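Local coordinates for protein LbaCas13a H328A (C2c2) (Lachnospiraceae bacterium NK4A179, PDB 5WLH) that binds and probably processes its CRISPR guide RNA, and as a Cas13a (C2c2) nuclease cleaves RNA under the direction of that guide, at residues M460-A465 and F607-T611; H614-W619 and S901-K905; M627-E631 and Y907-R911; H1141-L1145 and I1172-I1176. The contacts are given in a common frame with arbitrary orientation. Residue numbers count along the deposited sequence, not the author numbering.

Contact 1: M460-A465 and F607-T611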
# COMPACT_ATOMS: atom_id res chain seq x y z
N MET A 460 7.82 23.77 -11.14
CA MET A 460 8.47 24.40 -10.00
C MET A 460 9.98 24.18 -10.05
O MET A 460 10.63 24.05 -9.02
CB MET A 460 7.90 23.86 -8.68
CG MET A 460 6.39 24.09 -8.53
SD MET A 460 5.93 25.83 -8.34
CE MET A 460 6.56 26.19 -6.69
N ASP A 461 10.52 24.09 -11.27
CA ASP A 461 11.96 23.88 -11.47
C ASP A 461 12.83 24.78 -10.59
O ASP A 461 13.84 24.34 -10.04
CB ASP A 461 12.26 24.14 -12.95
CG ASP A 461 13.21 23.15 -13.54
OD1 ASP A 461 14.31 22.95 -12.97
OD2 ASP A 461 12.87 22.59 -14.61
N GLU A 462 12.48 26.05 -10.47
CA GLU A 462 13.39 26.99 -9.83
C GLU A 462 13.34 26.91 -8.31
O GLU A 462 13.98 27.73 -7.63
CB GLU A 462 13.10 28.40 -10.34
CG GLU A 462 12.95 28.41 -11.87
CD GLU A 462 13.47 29.66 -12.56
OE1 GLU A 462 14.00 29.55 -13.68
OE2 GLU A 462 13.33 30.76 -12.00
N LEU A 463 12.61 25.95 -7.74
CA LEU A 463 12.84 25.59 -6.34
C LEU A 463 14.25 25.04 -6.15
O LEU A 463 14.80 25.13 -5.05
CB LEU A 463 11.82 24.57 -5.87
CG LEU A 463 10.36 25.00 -5.75
CD1 LEU A 463 9.49 23.84 -5.24
CD2 LEU A 463 10.23 26.20 -4.82
N ASN A 464 14.82 24.44 -7.20
CA ASN A 464 16.15 23.85 -7.11
C ASN A 464 17.17 24.93 -6.76
O ASN A 464 17.13 26.03 -7.32
CB ASN A 464 16.53 23.17 -8.43
CG ASN A 464 15.90 21.80 -8.58
OD1 ASN A 464 16.12 20.90 -7.76
ND2 ASN A 464 15.09 21.63 -9.64
N ALA A 465 18.07 24.60 -5.84
CA ALA A 465 19.03 25.58 -5.34
C ALA A 465 19.82 26.20 -6.49
O ALA A 465 20.29 25.49 -7.39
CB ALA A 465 19.98 24.93 -4.32
N PHE A 607 13.18 14.45 -2.43
CA PHE A 607 14.06 13.81 -3.40
C PHE A 607 14.09 14.58 -4.71
O PHE A 607 15.06 14.46 -5.47
CB PHE A 607 13.62 12.37 -3.68
CG PHE A 607 13.83 11.40 -2.53
CD1 PHE A 607 14.79 11.65 -1.55
CD2 PHE A 607 13.08 10.24 -2.45
CE1 PHE A 607 14.97 10.75 -0.50
CE2 PHE A 607 13.27 9.32 -1.41
CZ PHE A 607 14.20 9.58 -0.42
N HIS A 608 13.05 15.37 -4.99
CA HIS A 608 12.88 16.03 -6.28
C HIS A 608 13.58 17.37 -6.35
O HIS A 608 14.11 17.74 -7.40
CB HIS A 608 11.38 16.21 -6.58
CG HIS A 608 11.06 16.31 -8.04
ND1 HIS A 608 10.28 17.31 -8.56
CD2 HIS A 608 11.43 15.53 -9.08
CE1 HIS A 608 10.18 17.15 -9.87
NE2 HIS A 608 10.87 16.08 -10.21
N TYR A 609 13.59 18.12 -5.24
CA TYR A 609 14.14 19.48 -5.22
C TYR A 609 15.29 19.53 -4.23
O TYR A 609 15.07 19.49 -3.01
CB TYR A 609 13.05 20.50 -4.89
CG TYR A 609 12.06 20.58 -6.02
CD1 TYR A 609 12.46 21.04 -7.27
CD2 TYR A 609 10.75 20.15 -5.87
CE1 TYR A 609 11.59 21.10 -8.33
CE2 TYR A 609 9.86 20.21 -6.94
CZ TYR A 609 10.29 20.67 -8.16
OH TYR A 609 9.45 20.73 -9.24
N ALA A 610 16.51 19.62 -4.75
CA ALA A 610 17.71 19.75 -3.93
C ALA A 610 17.84 21.19 -3.44
O ALA A 610 17.95 22.11 -4.25
CB ALA A 610 18.95 19.34 -4.73
N THR A 611 17.84 21.37 -2.13
CA THR A 611 17.88 22.72 -1.56
C THR A 611 19.30 23.11 -1.14
O THR A 611 20.24 22.35 -1.34
CB THR A 611 16.94 22.83 -0.35
OG1 THR A 611 17.28 21.84 0.62
CG2 THR A 611 15.50 22.64 -0.79
O HOH W 1 9.31 21.28 -11.91
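This contact joins two loops of what is, from sequence and family, probably the first HEPN nuclease domain: a 3-10 turn, residues 461-463, following helix 429-458, and the irregular chain 607-611 just after helix 588-602. His608 fits the histidine of the R-X4-H signature of HEPN RNases, so the second loop probably carries the end of that motif, though the nearest atom of the contact stays about 13 Å from the bound RNA. Tyr609 is the centrepiece, with 102 Å² covered. Leu463 lies over one face of its ring, with CD1 4.1 Å from the centroid and only 16° off the ring normal, a CH-pi contact. Asn464 sits at the ring edge, with its ND2 3.6 Å from CD1 of Tyr609. The same amide also works on the backbone: OD1 of Asn464 accepts from N of Ala610 at 3.3 Å, while ND2 of Asn464 makes a weak bond back to O of Asp461 at 3.0 Å. A second clasp, N of Ala465 to O of Ala610 at 3.0 Å and 162°, means that both polar backbone atoms of Ala610 are held by the facing loop. The hydroxyl of Tyr609 donates to Tyr456 O, near the end of helix 429-458. It also accepts from a water that lies 2.7 Å from Tyr609 OH and itself accepts from Met460 N at 3.0 Å.

Contact 2: H614-W619 and S901-K905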
# COMPACT_ATOMS: atom_id res chain seq x y z
N HIS A 614 21.28 20.46 1.36
CA HIS A 614 21.14 19.06 0.97
C HIS A 614 22.44 18.30 1.20
O HIS A 614 22.48 17.32 1.94
CB HIS A 614 20.70 18.94 -0.49
CG HIS A 614 20.10 17.61 -0.84
ND1 HIS A 614 19.02 17.09 -0.17
CD2 HIS A 614 20.44 16.71 -1.79
CE1 HIS A 614 18.71 15.92 -0.69
NE2 HIS A 614 19.55 15.66 -1.68
N ASN A 615 23.51 18.76 0.53
CA ASN A 615 24.85 18.22 0.70
C ASN A 615 25.69 19.05 1.67
O ASN A 615 26.92 18.91 1.69
CB ASN A 615 25.56 18.12 -0.65
CG ASN A 615 24.69 17.50 -1.73
OD1 ASN A 615 23.73 16.79 -1.44
ND2 ASN A 615 25.03 17.77 -2.99
N ASN A 616 25.05 19.90 2.47
CA ASN A 616 25.73 20.76 3.44
C ASN A 616 25.09 20.52 4.81
O ASN A 616 24.29 21.33 5.28
CB ASN A 616 25.65 22.23 3.03
CG ASN A 616 26.49 22.55 1.80
OD1 ASN A 616 27.55 21.94 1.59
ND2 ASN A 616 26.03 23.50 1.00
N GLY A 617 25.45 19.41 5.44
CA GLY A 617 24.94 19.13 6.77
C GLY A 617 25.59 20.03 7.81
O GLY A 617 26.80 20.26 7.80
N LYS A 618 24.75 20.55 8.72
CA LYS A 618 25.21 21.44 9.78
C LYS A 618 25.90 20.70 10.92
O LYS A 618 26.63 21.33 11.69
CB LYS A 618 24.04 22.24 10.36
CG LYS A 618 23.23 21.45 11.39
CD LYS A 618 21.88 22.11 11.70
CE LYS A 618 22.04 23.31 12.61
NZ LYS A 618 21.90 22.96 14.05
N TRP A 619 25.67 19.40 11.04
CA TRP A 619 26.25 18.62 12.12
C TRP A 619 27.75 18.42 11.89
O TRP A 619 28.33 18.88 10.90
CB TRP A 619 25.56 17.26 12.23
CG TRP A 619 25.63 16.47 10.96
CD1 TRP A 619 26.61 15.59 10.59
CD2 TRP A 619 24.69 16.50 9.88
NE1 TRP A 619 26.33 15.07 9.34
CE2 TRP A 619 25.16 15.62 8.88
CE3 TRP A 619 23.48 17.18 9.66
CZ2 TRP A 619 24.47 15.39 7.69
CZ3 TRP A 619 22.81 16.96 8.47
CH2 TRP A 619 23.30 16.07 7.50
N SER A 901 27.03 14.49 2.93
CA SER A 901 26.00 14.68 3.95
C SER A 901 24.80 13.77 3.72
O SER A 901 24.21 13.25 4.68
CB SER A 901 25.55 16.14 3.97
OG SER A 901 26.50 16.96 4.62
N GLU A 902 24.43 13.54 2.46
CA GLU A 902 23.24 12.73 2.19
C GLU A 902 23.48 11.26 2.54
O GLU A 902 22.60 10.61 3.12
CB GLU A 902 22.82 12.87 0.72
CG GLU A 902 21.57 12.05 0.38
CD GLU A 902 20.30 12.62 0.97
OE1 GLU A 902 20.31 13.80 1.40
OE2 GLU A 902 19.29 11.88 1.01
N LEU A 903 24.65 10.71 2.19
CA LEU A 903 24.96 9.35 2.63
C LEU A 903 24.96 9.26 4.15
O LEU A 903 24.47 8.28 4.73
CB LEU A 903 26.30 8.88 2.06
CG LEU A 903 26.25 8.41 0.60
CD1 LEU A 903 27.64 8.01 0.12
CD2 LEU A 903 25.24 7.26 0.39
N GLN A 904 25.48 10.29 4.83
CA GLN A 904 25.44 10.27 6.29
C GLN A 904 24.01 10.21 6.83
O GLN A 904 23.76 9.56 7.86
CB GLN A 904 26.20 11.48 6.84
CG GLN A 904 27.71 11.37 6.51
CD GLN A 904 28.51 12.55 7.05
OE1 GLN A 904 28.00 13.36 7.83
NE2 GLN A 904 29.75 12.68 6.60
N LYS A 905 23.07 10.88 6.17
CA LYS A 905 21.68 10.79 6.60
C LYS A 905 21.15 9.37 6.46
O LYS A 905 20.50 8.85 7.38
CB LYS A 905 20.80 11.73 5.77
CG LYS A 905 21.08 13.20 5.92
CD LYS A 905 20.04 13.91 5.03
CE LYS A 905 20.51 15.26 4.59
NZ LYS A 905 19.55 15.79 3.59
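In this loop-to-helix contact the N-terminal turn of helix 901-911 holds loop 614-619, between the probable first HEPN R-X4-H motif and helix 621-632. Ser901 lies closest in register, its CA 4.9 Å from CA of Asn615, and its OG accepts from N of Gly617 at 2.8 Å. Glycine suits this position: an ideal CB there would lie 2.9 Å from Ser901 OG and clash with Trp619 as well. Glu902 brings OE1 over one face of the poorly ordered His614 ring, 3.4 Å from its CE1; His614 NE2 is hydrogen-bonded to Ala956 O. Gln904 points toward the loop and accepts a hydrogen bond from the indole, Trp619 NE1 to Gln904 OE1 at 2.8 Å and a nearly straight 173°, which fixes the tryptophan edge against the helix. Lys905, one turn after Ser901, forms a salt bridge with Glu902 (NZ to OE1, 3.1 Å) and another with Asp605, just past helix 588-602. Its aliphatic part touches the indole, Lys905 CG lying 4.0 Å from Trp619 CH2.

Contact 3: M627-E631 and Y907-R911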
# COMPACT_ATOMS: atom_id res chain seq x y z
N MET A 627 32.54 7.74 12.51
CA MET A 627 31.77 6.66 13.10
C MET A 627 31.38 5.63 12.04
O MET A 627 31.43 4.42 12.31
CB MET A 627 30.53 7.20 13.79
CG MET A 627 30.81 7.87 15.11
SD MET A 627 29.32 8.46 15.92
CE MET A 627 28.68 6.97 16.69
N PHE A 628 31.01 6.08 10.84
CA PHE A 628 30.74 5.14 9.77
C PHE A 628 31.96 4.30 9.46
O PHE A 628 31.88 3.07 9.35
CB PHE A 628 30.27 5.85 8.51
CG PHE A 628 29.98 4.91 7.38
CD1 PHE A 628 28.82 4.15 7.37
CD2 PHE A 628 30.88 4.75 6.34
CE1 PHE A 628 28.56 3.27 6.34
CE2 PHE A 628 30.63 3.87 5.31
CZ PHE A 628 29.46 3.12 5.31
N GLU A 629 33.12 4.94 9.28
CA GLU A 629 34.32 4.16 8.98
C GLU A 629 34.60 3.18 10.10
O GLU A 629 34.97 2.03 9.85
CB GLU A 629 35.52 5.07 8.74
CG GLU A 629 36.80 4.28 8.50
CD GLU A 629 37.94 5.15 8.02
OE1 GLU A 629 37.99 6.32 8.43
OE2 GLU A 629 38.79 4.65 7.24
N HIS A 630 34.43 3.61 11.35
CA HIS A 630 34.65 2.71 12.48
C HIS A 630 33.74 1.49 12.39
O HIS A 630 34.17 0.37 12.65
CB HIS A 630 34.43 3.47 13.79
CG HIS A 630 34.84 2.71 15.01
ND1 HIS A 630 33.96 1.94 15.75
CD2 HIS A 630 36.04 2.61 15.64
CE1 HIS A 630 34.60 1.40 16.77
NE2 HIS A 630 35.86 1.79 16.72
N GLU A 631 32.49 1.70 11.97
CA GLU A 631 31.57 0.58 11.86
C GLU A 631 31.92 -0.33 10.68
O GLU A 631 31.76 -1.55 10.77
CB GLU A 631 30.13 1.10 11.75
CG GLU A 631 29.71 1.78 13.03
CD GLU A 631 28.26 1.52 13.40
OE1 GLU A 631 27.37 2.03 12.68
OE2 GLU A 631 28.01 0.81 14.40
N TYR A 907 22.77 6.69 6.48
CA TYR A 907 23.45 5.93 7.52
C TYR A 907 22.76 6.07 8.86
O TYR A 907 22.33 5.07 9.45
CB TYR A 907 24.90 6.41 7.61
CG TYR A 907 25.66 5.84 8.77
CD1 TYR A 907 25.58 4.48 9.09
CD2 TYR A 907 26.50 6.65 9.53
CE1 TYR A 907 26.29 3.96 10.16
CE2 TYR A 907 27.22 6.14 10.59
CZ TYR A 907 27.13 4.79 10.90
OH TYR A 907 27.86 4.29 11.96
N ILE A 908 22.66 7.30 9.38
CA ILE A 908 22.14 7.47 10.73
C ILE A 908 20.67 7.05 10.80
O ILE A 908 20.25 6.40 11.77
CB ILE A 908 22.35 8.92 11.21
CG1 ILE A 908 23.85 9.20 11.34
CG2 ILE A 908 21.64 9.16 12.55
CD1 ILE A 908 24.56 8.25 12.35
N VAL A 909 19.86 7.41 9.80
CA VAL A 909 18.45 7.05 9.87
C VAL A 909 18.29 5.53 9.87
O VAL A 909 17.60 4.97 10.74
CB VAL A 909 17.65 7.72 8.74
CG1 VAL A 909 16.24 7.11 8.64
CG2 VAL A 909 17.53 9.20 9.02
N SER A 910 18.94 4.84 8.94
CA SER A 910 18.77 3.38 8.89
C SER A 910 19.39 2.72 10.10
O SER A 910 18.88 1.71 10.59
CB SER A 910 19.36 2.80 7.61
OG SER A 910 20.77 2.92 7.58
N ARG A 911 20.47 3.30 10.62
CA ARG A 911 21.20 2.68 11.72
C ARG A 911 20.38 2.66 13.00
O ARG A 911 20.59 1.79 13.85
CB ARG A 911 22.53 3.41 11.94
CG ARG A 911 23.49 2.68 12.88
CD ARG A 911 23.96 1.36 12.32
NE ARG A 911 24.93 0.75 13.23
CZ ARG A 911 24.61 -0.06 14.24
NH1 ARG A 911 23.35 -0.40 14.48
NH2 ARG A 911 25.57 -0.54 15.01
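Tyr907 offers one face of its ring to the edge of Phe628 in an edge-to-face pair, with centroids 5.0 Å apart and planes at 79°. CB of Phe628 adds a CH-pi contact, 4.1 Å from the centroid of the Tyr907 ring. Beyond this T-shaped stack the tyrosine reaches Glu631: its OH donates to Glu631 OE1 over a very short 2.4 Å. Arg911, one helical turn further on, approaches the same carboxylate with a bidentate salt bridge, NE of Arg911 to OE1 of Glu631 at 2.8 Å and NH2 of Arg911 to OE2 of Glu631 at 2.9 Å. The angles at the two hydrogens, 156° and 158°, and the position of OE1 near the guanidinium plane support a side-on pairing. OE1 therefore serves two donors, and the buried Tyr-Glu-Arg cluster joins helix 621-632, the next after the probable first HEPN motif, to helix 901-911; all five touching residues are buried. The short axes come no closer than 12.3 Å and diverge by 55°, with CA of Phe628 and CA of Tyr907 7.7 Å apart, so long side chains rather than backbones bridge the helices. Around them, helix 960-974 meets the Glu631-Arg911 pair through Leu973, helix 891-898 backs Phe628 through Leu893 and Val897, and helix 588-602 touches Met627 with Phe591 and Ile908 with Leu595 and Val598.

Contact 4: H1141-L1145 and I1172-I1176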
# COMPACT_ATOMS: atom_id res chain seq x y z
N HIS A 1141 -4.14 27.36 -5.52
CA HIS A 1141 -3.58 28.70 -5.71
C HIS A 1141 -3.00 28.88 -7.11
O HIS A 1141 -2.97 30.01 -7.61
CB HIS A 1141 -2.54 28.98 -4.64
CG HIS A 1141 -3.16 29.14 -3.29
ND1 HIS A 1141 -3.83 30.29 -2.92
CD2 HIS A 1141 -3.29 28.28 -2.26
CE1 HIS A 1141 -4.30 30.14 -1.70
NE2 HIS A 1141 -3.98 28.93 -1.27
N TYR A 1142 -2.58 27.79 -7.75
CA TYR A 1142 -2.22 27.86 -9.16
C TYR A 1142 -3.42 28.26 -10.00
O TYR A 1142 -3.32 29.12 -10.89
CB TYR A 1142 -1.66 26.52 -9.63
CG TYR A 1142 -1.25 26.46 -11.08
CD1 TYR A 1142 -0.01 26.95 -11.49
CD2 TYR A 1142 -2.09 25.89 -12.03
CE1 TYR A 1142 0.38 26.85 -12.83
CE2 TYR A 1142 -1.70 25.79 -13.36
CZ TYR A 1142 -0.46 26.26 -13.74
OH TYR A 1142 -0.09 26.15 -15.05
N ALA A 1143 -4.57 27.62 -9.75
CA ALA A 1143 -5.79 28.04 -10.41
C ALA A 1143 -6.10 29.50 -10.10
O ALA A 1143 -6.52 30.25 -10.99
CB ALA A 1143 -6.96 27.14 -9.99
N CYS A 1144 -5.90 29.91 -8.86
CA CYS A 1144 -6.19 31.29 -8.49
C CYS A 1144 -5.28 32.25 -9.24
O CYS A 1144 -5.73 33.26 -9.80
CB CYS A 1144 -6.04 31.46 -6.98
SG CYS A 1144 -6.48 33.14 -6.41
N LEU A 1145 -3.98 31.93 -9.27
CA LEU A 1145 -3.03 32.76 -10.00
C LEU A 1145 -3.43 32.93 -11.45
O LEU A 1145 -3.17 33.97 -12.05
CB LEU A 1145 -1.63 32.15 -9.94
CG LEU A 1145 -0.71 32.45 -8.78
CD1 LEU A 1145 0.55 31.61 -8.90
CD2 LEU A 1145 -0.34 33.93 -8.75
N ILE A 1172 3.19 32.91 -4.25
CA ILE A 1172 2.32 32.04 -3.45
C ILE A 1172 2.72 30.59 -3.63
O ILE A 1172 2.72 29.81 -2.68
CB ILE A 1172 0.84 32.27 -3.79
CG1 ILE A 1172 -0.05 31.29 -2.99
CG2 ILE A 1172 0.58 32.08 -5.24
CD1 ILE A 1172 -0.06 31.53 -1.53
N LEU A 1173 3.10 30.21 -4.85
CA LEU A 1173 3.46 28.81 -5.10
C LEU A 1173 4.78 28.46 -4.43
O LEU A 1173 4.90 27.40 -3.81
CB LEU A 1173 3.55 28.55 -6.61
CG LEU A 1173 2.32 28.87 -7.43
CD1 LEU A 1173 2.61 28.63 -8.91
CD2 LEU A 1173 1.12 28.06 -6.94
N TYR A 1174 5.77 29.35 -4.55
CA TYR A 1174 7.02 29.16 -3.83
C TYR A 1174 6.76 28.99 -2.34
O TYR A 1174 7.28 28.07 -1.70
CB TYR A 1174 7.95 30.38 -4.08
CG TYR A 1174 9.20 30.30 -3.24
CD1 TYR A 1174 9.22 30.76 -1.92
CD2 TYR A 1174 10.35 29.72 -3.75
CE1 TYR A 1174 10.35 30.64 -1.15
CE2 TYR A 1174 11.51 29.60 -2.98
CZ TYR A 1174 11.50 30.07 -1.68
OH TYR A 1174 12.63 29.93 -0.91
N GLN A 1175 5.95 29.88 -1.77
CA GLN A 1175 5.76 29.90 -0.32
C GLN A 1175 5.00 28.67 0.15
O GLN A 1175 5.25 28.18 1.25
CB GLN A 1175 5.06 31.19 0.09
CG GLN A 1175 5.94 32.43 -0.22
CD GLN A 1175 6.85 32.76 0.95
OE1 GLN A 1175 7.99 32.30 1.01
NE2 GLN A 1175 6.33 33.50 1.90
N ILE A 1176 4.08 28.16 -0.68
CA ILE A 1176 3.40 26.92 -0.32
C ILE A 1176 4.42 25.78 -0.23
O ILE A 1176 4.45 25.03 0.76
CB ILE A 1176 2.29 26.59 -1.34
CG1 ILE A 1176 1.11 27.55 -1.15
CG2 ILE A 1176 1.82 25.13 -1.11
CD1 ILE A 1176 0.09 27.51 -2.27
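The two segments run antiparallel, their short axes at 169° and 10.6 Å apart at closest approach, with CA of Tyr1142 and CA of Leu1173 7.0 Å from each other. They form an antiparallel helix pair: the end of the long helix 1106-1145 lies beside helix 1171-1180, in a C-terminal region that probably belongs to the second HEPN domain. His1141 meets Ile1172 and Ile1176, and Leu1145, one turn later, meets Ile1172 and Leu1173. The contact is apolar: Leu1145 CD1 lies 3.7 Å from Ile1172 CG2 and 3.6 Å from Leu1173 CG, close enough to show that one leucine methyl packs against two neighbours. His1141 presents a ring face to Ile1172 CD1, while its CB lies 3.8 Å from Ile1172 CG1; its ND1 is hydrogen-bonded outside the pair, to Tyr1155 OH. The hydroxyl of Tyr1142 accepts from Phe258 N. Its ring edge still borders the pair, Tyr1142 CD1 being 4.0 Å from Leu1173 CD1. CD2 of His1141 lies 3.5 Å from CD1 of Ile1176.

How the contacts relate
From the N terminus, contact 1 comes first: it closes a loop of 141 residues by tying the turn after helix 429-458 to the chain after helix 588-602. Three residues later, beyond a short unmodelled gap, contact 2 opens. It and contact 3 cross, since the order along the chain is 614-619, 627-631, 901-905, 907-911, so their segments alternate; this fastens the region around helix 621-632 to helix 901-911 across more than 270 residues. Contact 4 follows in series, spanning only 26 residues, with the short helix 1153-1156 and strands 1157-1160 and 1166-1169. It nevertheless meets contact 1, Met460 CE lying 3.5 Å from Leu1173 O, which probably joins the two HEPN domains.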